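Local coordinates for protein halocarboxylic acid dehalogenase DehI (Pseudomonas putida, PDB 3BJX) that probably hydrolyses the carbon-halogen bond of haloalkanoic acids, as a Group I haloacid dehalogenase with an all-alpha fold, at residues Leu101-Leu105 and Ile217-Val222. Numbering follows the deposited sequence.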
ATOM      1  N   LEU A 101      -8.150 -30.166   6.202  1.00 24.92           N
ATOM      2  CA  LEU A 101      -8.216 -29.358   7.437  1.00 25.06           C
ATOM      3  C   LEU A 101      -9.197 -29.863   8.514  1.00 25.15           C
ATOM      4  O   LEU A 101      -8.946 -29.707   9.705  1.00 25.05           O
ATOM      5  CB  LEU A 101      -8.502 -27.885   7.112  1.00 23.63           C
ATOM      6  CG  LEU A 101      -8.434 -26.851   8.237  1.00 22.74           C
ATOM      7  CD1 LEU A 101      -7.139 -26.958   9.078  1.00 21.44           C
ATOM      8  CD2 LEU A 101      -8.578 -25.460   7.643  1.00 23.24           C
ATOM      9  N   LYS A 102     -10.303 -30.457   8.085  1.00 26.08           N
ATOM     10  CA  LYS A 102     -11.270 -31.042   8.999  1.00 27.79           C
ATOM     11  C   LYS A 102     -10.670 -32.193   9.819  1.00 26.67           C
ATOM     12  O   LYS A 102     -10.718 -32.159  11.041  1.00 26.63           O
ATOM     13  CB  LYS A 102     -12.487 -31.493   8.207  1.00 31.00           C
ATOM     14  CG  LYS A 102     -13.595 -32.106   9.023  1.00 35.40           C
ATOM     15  CD  LYS A 102     -14.724 -32.594   8.109  1.00 38.69           C
ATOM     16  CE  LYS A 102     -14.918 -31.649   6.911  1.00 40.04           C
ATOM     17  NZ  LYS A 102     -16.358 -31.388   6.665  1.00 42.24           N
ATOM     18  N   GLU A 103     -10.101 -33.199   9.148  1.00 26.89           N
ATOM     19  CA  GLU A 103      -9.372 -34.295   9.829  1.00 27.57           C
ATOM     20  C   GLU A 103      -8.232 -33.789  10.735  1.00 26.74           C
ATOM     21  O   GLU A 103      -7.962 -34.363  11.791  1.00 27.44           O
ATOM     22  CB  GLU A 103      -8.815 -35.315   8.818  1.00 29.27           C
ATOM     23  CG  GLU A 103      -9.853 -36.201   8.082  1.00 30.61           C
ATOM     24  CD  GLU A 103     -10.764 -37.029   9.022  1.00 33.08           C
ATOM     25  OE1 GLU A 103     -10.344 -37.421  10.151  1.00 32.86           O
ATOM     26  OE2 GLU A 103     -11.920 -37.295   8.613  1.00 34.71           O
ATOM     27  N   ARG A 104      -7.568 -32.715  10.304  1.00 24.72           N
ATOM     28  CA  ARG A 104      -6.551 -32.026  11.099  1.00 21.76           C
ATOM     29  C   ARG A 104      -7.098 -31.453  12.393  1.00 20.63           C
ATOM     30  O   ARG A 104      -6.441 -31.511  13.433  1.00 20.80           O
ATOM     31  CB  ARG A 104      -5.888 -30.908  10.266  1.00 21.12           C
ATOM     32  CG  ARG A 104      -4.884 -30.038  11.042  1.00 18.17           C
ATOM     33  CD  ARG A 104      -3.694 -30.875  11.518  1.00 17.50           C
ATOM     34  NE  ARG A 104      -2.771 -30.180  12.421  1.00 14.88           N
ATOM     35  CZ  ARG A 104      -2.759 -30.294  13.745  1.00 16.77           C
ATOM     36  NH1 ARG A 104      -3.639 -31.073  14.361  1.00 16.65           N
ATOM     37  NH2 ARG A 104      -1.855 -29.619  14.467  1.00 17.70           N
ATOM     38  N   LEU A 105      -8.281 -30.856  12.319  1.00 20.64           N
ATOM     39  CA  LEU A 105      -8.914 -30.273  13.488  1.00 20.08           C
ATOM     40  C   LEU A 105      -9.455 -31.365  14.405  1.00 21.13           C
ATOM     41  O   LEU A 105      -9.402 -31.224  15.617  1.00 20.83           O
ATOM     42  CB  LEU A 105      -9.995 -29.250  13.083  1.00 20.36           C
ATOM     43  CG  LEU A 105      -9.420 -27.977  12.418  1.00 18.88           C
ATOM     44  CD1 LEU A 105     -10.530 -27.125  11.828  1.00 17.66           C
ATOM     45  CD2 LEU A 105      -8.507 -27.167  13.359  1.00 15.43           C
ATOM     46  N   ILE A 217      -2.922 -23.429  13.889  1.00 19.73           N
ATOM     47  CA  ILE A 217      -2.917 -24.440  12.828  1.00 17.17           C
ATOM     48  C   ILE A 217      -3.115 -23.825  11.447  1.00 18.80           C
ATOM     49  O   ILE A 217      -2.364 -24.131  10.513  1.00 16.67           O
ATOM     50  CB  ILE A 217      -4.009 -25.522  13.090  1.00 16.87           C
ATOM     51  CG1 ILE A 217      -3.636 -26.377  14.304  1.00 15.70           C
ATOM     52  CG2 ILE A 217      -4.249 -26.403  11.868  1.00 13.73           C
ATOM     53  CD1 ILE A 217      -4.690 -27.387  14.681  1.00 16.98           C
ATOM     54  N   VAL A 218      -4.110 -22.942  11.312  1.00 18.67           N
ATOM     55  CA  VAL A 218      -4.363 -22.316  10.001  1.00 18.09           C
ATOM     56  C   VAL A 218      -3.247 -21.345   9.599  1.00 19.08           C
ATOM     57  O   VAL A 218      -2.951 -21.206   8.407  1.00 20.10           O
ATOM     58  CB  VAL A 218      -5.796 -21.691   9.872  1.00 17.57           C
ATOM     59  CG1 VAL A 218      -6.877 -22.725  10.274  1.00 15.56           C
ATOM     60  CG2 VAL A 218      -5.928 -20.383  10.672  1.00 13.44           C
ATOM     61  N   THR A 219      -2.603 -20.717  10.586  1.00 20.11           N
ATOM     62  CA  THR A 219      -1.461 -19.829  10.323  1.00 20.75           C
ATOM     63  C   THR A 219      -0.237 -20.630   9.884  1.00 21.89           C
ATOM     64  O   THR A 219       0.289 -20.399   8.785  1.00 23.84           O
ATOM     65  CB  THR A 219      -1.109 -18.902  11.549  1.00 20.64           C
ATOM     66  OG1 THR A 219      -2.190 -17.993  11.811  1.00 19.98           O
ATOM     67  CG2 THR A 219       0.182 -18.104  11.316  1.00 19.41           C
ATOM     68  N   ASP A 220       0.202 -21.569  10.729  1.00 22.09           N
ATOM     69  CA  ASP A 220       1.516 -22.239  10.548  1.00 23.58           C
ATOM     70  C   ASP A 220       1.495 -23.398   9.558  1.00 21.95           C
ATOM     71  O   ASP A 220       2.526 -23.758   8.980  1.00 22.52           O
ATOM     72  CB  ASP A 220       2.097 -22.740  11.891  1.00 24.53           C
ATOM     73  CG  ASP A 220       2.455 -21.605  12.852  1.00 27.02           C
ATOM     74  OD1 ASP A 220       2.565 -20.433  12.426  1.00 28.20           O
ATOM     75  OD2 ASP A 220       2.641 -21.893  14.049  1.00 27.90           O
ATOM     76  N   GLU A 221       0.323 -23.982   9.375  1.00 20.71           N
ATOM     77  CA  GLU A 221       0.194 -25.207   8.611  1.00 20.65           C
ATOM     78  C   GLU A 221      -0.590 -25.019   7.320  1.00 21.04           C
ATOM     79  O   GLU A 221      -0.364 -25.750   6.329  1.00 23.35           O
ATOM     80  CB  GLU A 221      -0.461 -26.307   9.464  1.00 19.35           C
ATOM     81  CG  GLU A 221       0.054 -26.399  10.902  1.00 18.98           C
ATOM     82  CD  GLU A 221      -0.598 -27.539  11.679  1.00 20.97           C
ATOM     83  OE1 GLU A 221      -1.135 -28.464  11.022  1.00 22.72           O
ATOM     84  OE2 GLU A 221      -0.582 -27.521  12.936  1.00 20.59           O
ATOM     85  N   VAL A 222      -1.526 -24.071   7.330  1.00 18.83           N
ATOM     86  CA  VAL A 222      -2.341 -23.795   6.147  1.00 18.65           C
ATOM     87  C   VAL A 222      -1.800 -22.575   5.382  1.00 18.45           C
ATOM     88  O   VAL A 222      -1.547 -22.661   4.195  1.00 21.12           O
ATOM     89  CB  VAL A 222      -3.896 -23.664   6.470  1.00 18.42           C
ATOM     90  CG1 VAL A 222      -4.729 -23.474   5.190  1.00 17.52           C
ATOM     91  CG2 VAL A 222      -4.416 -24.878   7.247  1.00 18.89           C
TER
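L101 and I217 meet in the buried half of this helix-helix contact, where short helix 101-107 packs against helix 212-223 and the axes of segments 101-105 and 217-222 cross at 122°. Leucine suits the position because its two methyls can serve different partners: with CG anti to the backbone N (chi1 -172°), CD1 lies 3.9 Å from CG2 of V222 and also meets I217 CG2, while CD2 approaches V218 CG1 at 4.2 Å. The short, beta-branched valines offer methyls close to the backbone, and I294 of helix 267-299 touches L101, V218 and V222, closing the apolar cluster. I217, branched at CB, reaches both halves of the contact. Its CD1 touches L105 CD2 at 4.0 Å and also sits over the centre of the R104 guanidinium, 3.5 Å above the plane.

On the side nearer solvent, where R104 and E221 are partly exposed, polar groups take over. R104, its chain bent at chi2, presents its guanidinium side-on to E221. NE donates to OE1 at 2.8 Å, nearly straight at 169°. NH2 donates to OE2 at 2.9 Å. Both oxygens use syn lone pairs, and the two groups are nearly coplanar. Replacing R104 by an alanine would remove both donors and is likely to leave the E221 carboxylate without this charge mate. The chemistry thus implies two complementary ties: undirected methyl packing inside, and on the solvent side a bidentate bridge whose in-plane bonds, with I217 CD1 over the face, would hold the guanidinium against turning.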